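Local coordinates for DUF3201 domain-containing protein (Pyrococcus furiosus, PDB 1YB3), which is of unknown function but belongs to the DUF3201 family of conserved proteins, here from a hyperthermophilic archaeon, at residues A[97-102]-A[131-136]; A[104-109]-A[166-171]; A[51-56]-A[124-129]. All blocks are in the same frame, centred on the assembly; numbering follows the deposited sequence.

Interaction 1. Residues A[97-102]-A[131-136]; sequences EFIEDV and DEVWDR
D101 OD2 is gripped on one side of helix 96-105 by a hydrogen bond with Y172 OH and, more weakly, by a long ion pair with R171 NH1, while I99, on another side of the same helix, packs against V133 and W134. This is helix-to-helix packing: helix 96-105 meets helix 130-138 beside the antiparallel sheet, and the contact is wholly apolar. The backbones come closest where I99 CA lies 6.8 Å from W134 CA, and the I99 CB is directed toward the partner helix. Its two branches divide the work. With CG1 anti to the carbonyl carbon (chi1 -55°), CG2 is swung anti to the backbone N, and CG2 touches V133 CG1 at 3.7 Å. The CG1 branch serves the indole. W134 holds CG anti to its own N (chi1 -176°), which brings the six-membered ring to I99, the two side chains crossing at about a right angle. F147 of strand 144-150 also touches I99, and F121 and Y122 of strand 120-123 touch V133, so each helix is seated on the sheet as well as on its neighbour. An alanine at I99 would take away both branches and would probably leave a gap between the helices, with the indole of W134 freer to shift. As it stands, I99 CG1 sits 3.6 Å from W134 CE3, approaching the ring obliquely, and slightly farther from CZ3.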
loop_
_atom_site.group_PDB
_atom_site.type_symbol
_atom_site.label_atom_id
_atom_site.label_comp_id
_atom_site.label_asym_id
_atom_site.label_seq_id
_atom_site.Cartn_x
_atom_site.Cartn_y
_atom_site.Cartn_z
ATOM N N GLU A 97 4.245 8.258 17.502
ATOM C CA GLU A 97 3.627 9.435 16.869
ATOM C C GLU A 97 3.424 9.267 15.360
ATOM O O GLU A 97 2.390 9.669 14.828
ATOM C CB GLU A 97 4.381 10.737 17.162
ATOM C CG GLU A 97 3.480 11.968 16.972
ATOM C CD GLU A 97 4.207 13.289 17.111
ATOM O OE1 GLU A 97 5.295 13.325 17.726
ATOM O OE2 GLU A 97 3.674 14.302 16.607
ATOM N N PHE A 98 4.404 8.669 14.677
ATOM C CA PHE A 98 4.225 8.389 13.242
ATOM C C PHE A 98 3.013 7.475 13.025
ATOM O O PHE A 98 2.163 7.752 12.188
ATOM C CB PHE A 98 5.470 7.771 12.625
ATOM C CG PHE A 98 5.296 7.401 11.166
ATOM C CD1 PHE A 98 5.236 8.396 10.178
ATOM C CD2 PHE A 98 5.161 6.067 10.788
ATOM C CE1 PHE A 98 5.072 8.067 8.833
ATOM C CE2 PHE A 98 4.996 5.716 9.441
ATOM C CZ PHE A 98 4.950 6.721 8.455
ATOM N N ILE A 99 2.932 6.404 13.808
ATOM C CA ILE A 99 1.802 5.476 13.747
ATOM C C ILE A 99 0.456 6.197 13.944
ATOM O O ILE A 99 -0.479 6.003 13.157
ATOM C CB ILE A 99 1.952 4.329 14.797
ATOM C CG1 ILE A 99 3.292 3.588 14.633
ATOM C CG2 ILE A 99 0.736 3.408 14.783
ATOM C CD1 ILE A 99 3.613 3.074 13.249
ATOM N N GLU A 100 0.369 7.034 14.987
ATOM C CA GLU A 100 -0.849 7.828 15.251
ATOM C C GLU A 100 -1.222 8.741 14.065
ATOM O O GLU A 100 -2.396 8.824 13.664
ATOM C CB GLU A 100 -0.703 8.667 16.534
ATOM C CG GLU A 100 -0.608 7.833 17.808
ATOM C CD GLU A 100 -0.265 8.655 19.040
ATOM O OE1 GLU A 100 0.342 9.746 18.907
ATOM O OE2 GLU A 100 -0.593 8.190 20.152
ATOM N N ASP A 101 -0.214 9.408 13.505
ATOM C CA ASP A 101 -0.401 10.327 12.378
ATOM C C ASP A 101 -0.854 9.617 11.106
ATOM O O ASP A 101 -1.752 10.101 10.387
ATOM C CB ASP A 101 0.906 11.076 12.089
ATOM C CG ASP A 101 1.224 12.143 13.127
ATOM O OD1 ASP A 101 0.446 12.306 14.091
ATOM O OD2 ASP A 101 2.263 12.820 12.972
ATOM N N VAL A 102 -0.239 8.478 10.803
ATOM C CA VAL A 102 -0.622 7.760 9.587
ATOM C C VAL A 102 -2.081 7.242 9.673
ATOM O O VAL A 102 -2.834 7.337 8.718
ATOM C CB VAL A 102 0.432 6.681 9.186
ATOM C CG1 VAL A 102 0.396 5.472 10.143
ATOM C CG2 VAL A 102 0.252 6.274 7.729
ATOM N N ASP A 131 -2.045 3.759 19.854
ATOM C CA ASP A 131 -1.251 3.258 20.984
ATOM C C ASP A 131 -1.204 1.735 20.979
ATOM O O ASP A 131 -0.143 1.141 21.187
ATOM C CB ASP A 131 -1.798 3.780 22.324
ATOM C CG ASP A 131 -0.900 3.419 23.509
ATOM O OD1 ASP A 131 0.288 3.821 23.513
ATOM O OD2 ASP A 131 -1.388 2.736 24.439
ATOM N N GLU A 132 -2.359 1.111 20.738
ATOM C CA GLU A 132 -2.457 -0.343 20.689
ATOM C C GLU A 132 -1.690 -0.900 19.492
ATOM O O GLU A 132 -1.005 -1.910 19.606
ATOM C CB GLU A 132 -3.918 -0.790 20.647
ATOM C CG GLU A 132 -4.113 -2.287 20.906
ATOM C CD GLU A 132 -5.571 -2.726 20.837
ATOM O OE1 GLU A 132 -6.461 -1.941 21.242
ATOM O OE2 GLU A 132 -5.828 -3.865 20.382
ATOM N N VAL A 133 -1.800 -0.224 18.350
ATOM C CA VAL A 133 -1.018 -0.593 17.169
ATOM C C VAL A 133 0.484 -0.576 17.468
ATOM O O VAL A 133 1.190 -1.519 17.136
ATOM C CB VAL A 133 -1.344 0.318 15.959
ATOM C CG1 VAL A 133 -0.491 -0.063 14.760
ATOM C CG2 VAL A 133 -2.826 0.225 15.595
ATOM N N TRP A 134 0.973 0.497 18.097
ATOM C CA TRP A 134 2.386 0.603 18.453
ATOM C C TRP A 134 2.832 -0.502 19.433
ATOM O O TRP A 134 3.901 -1.094 19.266
ATOM C CB TRP A 134 2.713 2.004 19.010
ATOM C CG TRP A 134 4.176 2.201 19.314
ATOM C CD1 TRP A 134 4.730 2.456 20.536
ATOM C CD2 TRP A 134 5.271 2.140 18.383
ATOM N NE1 TRP A 134 6.099 2.562 20.426
ATOM C CE2 TRP A 134 6.457 2.377 19.117
ATOM C CE3 TRP A 134 5.364 1.905 17.001
ATOM C CZ2 TRP A 134 7.721 2.388 18.516
ATOM C CZ3 TRP A 134 6.618 1.918 16.405
ATOM C CH2 TRP A 134 7.780 2.159 17.161
ATOM N N ASP A 135 2.006 -0.766 20.442
ATOM C CA ASP A 135 2.254 -1.858 21.389
ATOM C C ASP A 135 2.397 -3.199 20.674
ATOM O O ASP A 135 3.314 -3.966 20.977
ATOM C CB ASP A 135 1.137 -1.930 22.432
ATOM C CG ASP A 135 1.183 -0.781 23.423
ATOM O OD1 ASP A 135 2.217 -0.077 23.495
ATOM O OD2 ASP A 135 0.179 -0.581 24.137
ATOM N N ARG A 136 1.505 -3.470 19.718
ATOM C CA ARG A 136 1.564 -4.721 18.944
ATOM C C ARG A 136 2.856 -4.819 18.133
ATOM O O ARG A 136 3.446 -5.888 18.038
ATOM C CB ARG A 136 0.346 -4.869 18.024
ATOM C CG ARG A 136 -0.986 -5.085 18.746
ATOM C CD ARG A 136 -2.148 -5.148 17.750
ATOM N NE ARG A 136 -2.228 -6.448 17.076
ATOM C CZ ARG A 136 -3.162 -6.790 16.187
ATOM N NH1 ARG A 136 -4.111 -5.927 15.838
ATOM N NH2 ARG A 136 -3.145 -8.000 15.635
#

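Interaction 2. Residues A[104-109]-A[166-171]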
loop_
_atom_site.group_PDB
_atom_site.type_symbol
_atom_site.label_atom_id
_atom_site.label_comp_id
_atom_site.label_asym_id
_atom_site.label_seq_id
_atom_site.Cartn_x
_atom_site.Cartn_y
_atom_site.Cartn_z
ATOM N N ARG A 104 -4.525 8.633 11.240
ATOM C CA ARG A 104 -5.427 9.779 11.056
ATOM C C ARG A 104 -5.415 10.333 9.635
ATOM O O ARG A 104 -6.355 11.022 9.241
ATOM C CB ARG A 104 -5.111 10.903 12.067
ATOM C CG ARG A 104 -5.358 10.497 13.544
ATOM C CD ARG A 104 -4.819 11.552 14.513
ATOM N N ALA A 105 -4.370 10.001 8.868
ATOM C CA ALA A 105 -4.114 10.620 7.559
ATOM C C ALA A 105 -4.762 9.919 6.360
ATOM O O ALA A 105 -4.942 10.539 5.299
ATOM C CB ALA A 105 -2.599 10.765 7.333
ATOM N N PHE A 106 -5.056 8.623 6.501
ATOM C CA PHE A 106 -5.538 7.809 5.369
ATOM C C PHE A 106 -6.756 6.984 5.723
ATOM O O PHE A 106 -6.892 6.532 6.866
ATOM C CB PHE A 106 -4.393 6.922 4.834
ATOM C CG PHE A 106 -3.203 7.724 4.408
ATOM C CD1 PHE A 106 -3.210 8.392 3.178
ATOM C CD2 PHE A 106 -2.108 7.897 5.270
ATOM C CE1 PHE A 106 -2.123 9.195 2.787
ATOM C CE2 PHE A 106 -1.020 8.695 4.886
ATOM C CZ PHE A 106 -1.032 9.356 3.643
ATOM N N GLU A 107 -7.638 6.811 4.744
ATOM C CA GLU A 107 -8.897 6.098 4.952
ATOM C C GLU A 107 -8.737 4.565 4.950
ATOM O O GLU A 107 -8.868 3.944 6.000
ATOM C CB GLU A 107 -9.955 6.544 3.933
ATOM C CG GLU A 107 -11.287 5.836 4.091
ATOM C CD GLU A 107 -12.317 6.293 3.083
ATOM O OE1 GLU A 107 -12.602 7.513 3.044
ATOM O OE2 GLU A 107 -12.857 5.437 2.332
ATOM N N LYS A 108 -8.424 3.974 3.785
ATOM C CA LYS A 108 -8.350 2.504 3.643
ATOM C C LYS A 108 -6.927 2.040 3.886
ATOM O O LYS A 108 -6.225 1.631 2.947
ATOM C CB LYS A 108 -8.855 2.063 2.254
ATOM C CG LYS A 108 -10.305 2.474 1.980
ATOM C CD LYS A 108 -10.806 1.914 0.659
ATOM C CE LYS A 108 -12.101 2.603 0.247
ATOM N NZ LYS A 108 -12.577 2.120 -1.082
ATOM N N LEU A 109 -6.516 2.136 5.148
ATOM C CA LEU A 109 -5.160 1.839 5.591
ATOM C C LEU A 109 -5.044 0.480 6.252
ATOM O O LEU A 109 -5.891 0.088 7.062
ATOM C CB LEU A 109 -4.719 2.911 6.604
ATOM C CG LEU A 109 -3.383 2.740 7.321
ATOM C CD1 LEU A 109 -2.237 2.963 6.342
ATOM C CD2 LEU A 109 -3.307 3.726 8.482
ATOM N N ILE A 166 4.249 10.783 1.296
ATOM C CA ILE A 166 5.663 11.184 1.205
ATOM C C ILE A 166 5.934 12.398 2.113
ATOM O O ILE A 166 6.930 12.418 2.838
ATOM C CB ILE A 166 6.110 11.416 -0.272
ATOM C CG1 ILE A 166 6.213 10.065 -1.005
ATOM C CG2 ILE A 166 7.456 12.151 -0.327
ATOM C CD1 ILE A 166 6.273 10.159 -2.541
ATOM N N GLU A 167 5.014 13.347 2.118
ATOM C CA GLU A 167 5.158 14.563 2.934
ATOM C C GLU A 167 5.132 14.212 4.436
ATOM O O GLU A 167 5.935 14.730 5.217
ATOM C CB GLU A 167 4.104 15.598 2.541
ATOM C CG GLU A 167 4.338 16.139 1.122
ATOM C CD GLU A 167 3.155 16.915 0.532
ATOM O OE1 GLU A 167 2.013 16.825 1.066
ATOM O OE2 GLU A 167 3.388 17.594 -0.503
ATOM N N LEU A 168 4.245 13.294 4.827
ATOM C CA LEU A 168 4.204 12.849 6.219
ATOM C C LEU A 168 5.507 12.122 6.581
ATOM O O LEU A 168 6.097 12.364 7.636
ATOM C CB LEU A 168 3.000 11.942 6.446
ATOM C CG LEU A 168 2.890 11.279 7.814
ATOM C CD1 LEU A 168 2.772 12.296 8.966
ATOM C CD2 LEU A 168 1.701 10.301 7.808
ATOM N N ALA A 169 5.949 11.224 5.701
ATOM C CA ALA A 169 7.201 10.496 5.896
ATOM C C ALA A 169 8.414 11.414 6.027
ATOM O O ALA A 169 9.269 11.164 6.859
ATOM C CB ALA A 169 7.412 9.491 4.762
ATOM N N ARG A 170 8.459 12.471 5.205
ATOM C CA ARG A 170 9.534 13.477 5.288
ATOM C C ARG A 170 9.619 14.098 6.688
ATOM O O ARG A 170 10.719 14.311 7.214
ATOM C CB ARG A 170 9.334 14.581 4.234
ATOM C CG ARG A 170 9.658 14.175 2.819
ATOM C CD ARG A 170 9.897 15.414 1.950
ATOM N NE ARG A 170 10.105 15.062 0.550
ATOM C CZ ARG A 170 9.238 15.311 -0.422
ATOM N NH1 ARG A 170 8.081 15.928 -0.157
ATOM N NH2 ARG A 170 9.528 14.944 -1.665
ATOM N N ARG A 171 8.464 14.366 7.296
ATOM C CA ARG A 171 8.406 14.939 8.654
ATOM C C ARG A 171 9.100 14.067 9.704
ATOM O O ARG A 171 9.612 14.579 10.709
ATOM C CB ARG A 171 6.963 15.158 9.098
ATOM C CG ARG A 171 6.215 16.314 8.453
ATOM C CD ARG A 171 4.787 16.414 9.067
ATOM N NE ARG A 171 4.823 16.333 10.528
ATOM C CZ ARG A 171 3.873 15.799 11.297
ATOM N NH1 ARG A 171 2.767 15.275 10.771
ATOM N NH2 ARG A 171 4.036 15.785 12.614
#
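A105 closes helix 96-105 and F106 leaves it with extended backbone angles (phi -132°, psi 146°), just where the chain passes L168 of helix 155-171, the A105 and L168 CA atoms being 8.7 Å apart. K108 follows as the centre of an inverse gamma turn, and the chain enters strand 108-112. A single methyl makes the crossing: L168 CD2. It lies 4.4 Å from A105 CB and reaches F106 CE2 at 4.3 Å, meeting that ring at its edge, near the plane. CG of L168 is anti to the backbone N (chi1 174°), which extends the side chain from its helix toward the end of the other. The same leucine also touches F98, D101 and V102, so it lies along about two turns of helix 96-105. F106 also touches V149 of strand 144-150 and E161 and R164 of helix 155-171. R164 NH1 also hydrogen-bonds A105 O, a carbonyl at the helix end. No hydrogen bond joins 104-109 to 166-171 directly. With both carbon contacts rather long and little surface buried, the chemistry implies modest dispersion and hydrophobic packing, with a polar tie between these helices supplied by R164, next to the contact.

Interaction 3. Residues A[51-56]-A[124-129]; sequences YLYIDG and FEHPIS
Y53 lies in strand 51-54, which turns back through D55 and G56, while E125 and H126 belong to an irregular loop, 124-129, that runs from strand 120-123 to helix 130-138. D55 and G56 both have positive phi, with backbone angles that fit a type I' turn, and L52 pairs with E59 of strand 57-60 across the resulting hairpin. The two segments share no direct hydrogen bond; side chains and two waters span the interval.

Y53 keeps CG anti to its backbone N (chi1 -161°), and its ring reaches over to the loop. E125 OE1 comes to the ring edge, near its plane, 3.4 Å from Y53 CE2. Carboxylate and ring planes stand 87° apart, and the negative oxygen facing the weakly positive C-H edge of the ring is probably mildly favourable. The glutamate chain bends at chi2, and its CG lies over one face of the F124 ring, offset toward the rim. H126 offers its own edge to the phenol: Y53 OH lies in the imidazole plane, 3.5 Å from H126 CE1.

The waters complete the junction. One sits 3.1 Å from Y53 OH and 2.6 Å from H126 ND1, bridging phenol and imidazole. The other accepts from G56 N and donates to E125 OE1, at 2.6 Å from each of these two atoms, and so ties the turn backbone to the carboxylate. Outside the two segments, W58 meets the Y53 ring edge-to-face and Q81 NE2 hydrogen-bonds Y53 O. Farther along the loop, S129 OG bonds to E132 N. The whole is a water-mediated surface junction between a beta-hairpin with a two-residue type I' turn and a strand-to-helix connection that ends in a serine N-cap.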
loop_
_atom_site.group_PDB
_atom_site.type_symbol
_atom_site.label_atom_id
_atom_site.label_comp_id
_atom_site.label_asym_id
_atom_site.label_seq_id
_atom_site.Cartn_x
_atom_site.Cartn_y
_atom_site.Cartn_z
ATOM N N TYR A 51 -2.284 -11.746 -1.118
ATOM C CA TYR A 51 -3.630 -11.829 -0.580
ATOM C C TYR A 51 -4.302 -10.461 -0.670
ATOM O O TYR A 51 -3.620 -9.421 -0.605
ATOM C CB TYR A 51 -3.610 -12.263 0.892
ATOM C CG TYR A 51 -3.333 -13.734 1.164
ATOM C CD1 TYR A 51 -4.315 -14.553 1.743
ATOM C CD2 TYR A 51 -2.093 -14.294 0.874
ATOM C CE1 TYR A 51 -4.057 -15.904 2.020
ATOM C CE2 TYR A 51 -1.832 -15.644 1.138
ATOM C CZ TYR A 51 -2.822 -16.428 1.719
ATOM O OH TYR A 51 -2.565 -17.751 1.982
ATOM N N LEU A 52 -5.625 -10.449 -0.787
ATOM C CA LEU A 52 -6.366 -9.210 -0.579
ATOM C C LEU A 52 -7.534 -9.430 0.370
ATOM O O LEU A 52 -8.025 -10.553 0.536
ATOM C CB LEU A 52 -6.793 -8.549 -1.902
ATOM C CG LEU A 52 -8.051 -9.045 -2.609
ATOM C CD1 LEU A 52 -8.412 -8.126 -3.778
ATOM C CD2 LEU A 52 -7.864 -10.467 -3.082
ATOM N N TYR A 53 -7.942 -8.350 1.021
ATOM C CA TYR A 53 -8.984 -8.396 2.011
ATOM C C TYR A 53 -10.326 -8.169 1.326
ATOM O O TYR A 53 -10.680 -7.028 0.999
ATOM C CB TYR A 53 -8.726 -7.331 3.084
ATOM C CG TYR A 53 -9.469 -7.554 4.386
ATOM C CD1 TYR A 53 -9.104 -8.583 5.258
ATOM C CD2 TYR A 53 -10.527 -6.722 4.754
ATOM C CE1 TYR A 53 -9.782 -8.784 6.462
ATOM C CE2 TYR A 53 -11.212 -6.908 5.951
ATOM C CZ TYR A 53 -10.836 -7.943 6.798
ATOM O OH TYR A 53 -11.516 -8.126 7.983
ATOM N N ILE A 54 -11.060 -9.259 1.097
ATOM C CA ILE A 54 -12.391 -9.184 0.464
ATOM C C ILE A 54 -13.471 -9.636 1.422
ATOM O O ILE A 54 -13.389 -10.737 1.988
ATOM C CB ILE A 54 -12.545 -10.086 -0.787
ATOM C CG1 ILE A 54 -11.261 -10.180 -1.594
ATOM C CG2 ILE A 54 -13.735 -9.605 -1.650
ATOM C CD1 ILE A 54 -11.248 -11.378 -2.524
ATOM N N ASP A 55 -14.487 -8.785 1.584
ATOM C CA ASP A 55 -15.664 -9.084 2.409
ATOM C C ASP A 55 -15.301 -9.705 3.768
ATOM O O ASP A 55 -15.849 -10.740 4.165
ATOM C CB ASP A 55 -16.661 -9.964 1.628
ATOM C CG ASP A 55 -16.991 -9.396 0.247
ATOM O OD1 ASP A 55 -17.141 -8.159 0.123
ATOM O OD2 ASP A 55 -17.103 -10.185 -0.718
ATOM N N GLY A 56 -14.352 -9.068 4.455
ATOM C CA GLY A 56 -13.992 -9.422 5.827
ATOM C C GLY A 56 -13.008 -10.565 5.987
ATOM O O GLY A 56 -12.793 -11.045 7.099
ATOM N N PHE A 124 -8.231 -0.993 8.832
ATOM C CA PHE A 124 -9.183 0.132 8.940
ATOM C C PHE A 124 -10.642 -0.323 9.041
ATOM O O PHE A 124 -11.508 0.447 9.472
ATOM C CB PHE A 124 -9.037 1.067 7.736
ATOM C CG PHE A 124 -9.777 0.602 6.510
ATOM C CD1 PHE A 124 -11.043 1.115 6.206
ATOM C CD2 PHE A 124 -9.199 -0.337 5.643
ATOM C CE1 PHE A 124 -11.735 0.694 5.050
ATOM C CE2 PHE A 124 -9.869 -0.762 4.486
ATOM C CZ PHE A 124 -11.149 -0.244 4.190
ATOM N N GLU A 125 -10.918 -1.548 8.598
ATOM C CA GLU A 125 -12.276 -2.093 8.657
ATOM C C GLU A 125 -12.683 -2.468 10.078
ATOM O O GLU A 125 -13.877 -2.499 10.402
ATOM C CB GLU A 125 -12.426 -3.288 7.724
ATOM C CG GLU A 125 -12.264 -2.921 6.269
ATOM C CD GLU A 125 -13.298 -3.569 5.391
ATOM O OE1 GLU A 125 -13.745 -4.693 5.722
ATOM O OE2 GLU A 125 -13.673 -2.949 4.370
ATOM N N HIS A 126 -11.692 -2.769 10.909
ATOM C CA HIS A 126 -11.907 -2.931 12.343
ATOM C C HIS A 126 -10.822 -2.192 13.126
ATOM O O HIS A 126 -9.923 -2.812 13.691
ATOM C CB HIS A 126 -12.053 -4.414 12.754
ATOM C CG HIS A 126 -10.990 -5.328 12.216
ATOM N ND1 HIS A 126 -11.160 -6.069 11.066
ATOM C CD2 HIS A 126 -9.768 -5.659 12.700
ATOM C CE1 HIS A 126 -10.079 -6.802 10.854
ATOM N NE2 HIS A 126 -9.218 -6.570 11.831
ATOM N N PRO A 127 -10.908 -0.849 13.152
ATOM C CA PRO A 127 -9.805 -0.024 13.645
ATOM C C PRO A 127 -9.567 -0.140 15.147
ATOM O O PRO A 127 -10.506 -0.333 15.925
ATOM C CB PRO A 127 -10.239 1.399 13.285
ATOM C CG PRO A 127 -11.708 1.342 13.221
ATOM C CD PRO A 127 -12.058 -0.031 12.726
ATOM N N ILE A 128 -8.303 -0.059 15.532
ATOM C CA ILE A 128 -7.923 0.048 16.933
ATOM C C ILE A 128 -7.116 1.333 17.104
ATOM O O ILE A 128 -6.778 1.994 16.113
ATOM C CB ILE A 128 -7.143 -1.202 17.428
ATOM C CG1 ILE A 128 -5.883 -1.439 16.588
ATOM C CG2 ILE A 128 -8.053 -2.443 17.423
ATOM C CD1 ILE A 128 -4.963 -2.528 17.118
ATOM N N SER A 129 -6.827 1.698 18.350
ATOM C CA SER A 129 -6.103 2.934 18.638
ATOM C C SER A 129 -4.658 2.834 18.173
ATOM O O SER A 129 -4.102 1.739 18.092
ATOM C CB SER A 129 -6.145 3.246 20.137
ATOM O OG SER A 129 -5.412 2.282 20.876
HETATM O O HOH W 1 -13.399 -6.667 9.927
HETATM O O HOH W 2 -14.037 -6.516 3.951
#

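How the interactions relate
Interactions 1 and 2 share helix 96-105, which meets helix 130-138 in one and helix 155-171 in the other. Interaction 1 is a buried aliphatic-aromatic contact, interaction 2 a sparser, partly buried apolar one, and the two merge where V102 CA comes within 3.9 Å of L168 CD2. Interaction 3 lies at the surface and depends on water, carboxylate and ring edges. It is still joined to the others: I128 CG1 packs 3.6 Å from V133 CG2 of interaction 1, and L109 O makes a probable hydrogen bond with F124 N, linking it to interaction 2. Thus packing gives way to solvent-bridged polar chemistry toward the hairpin.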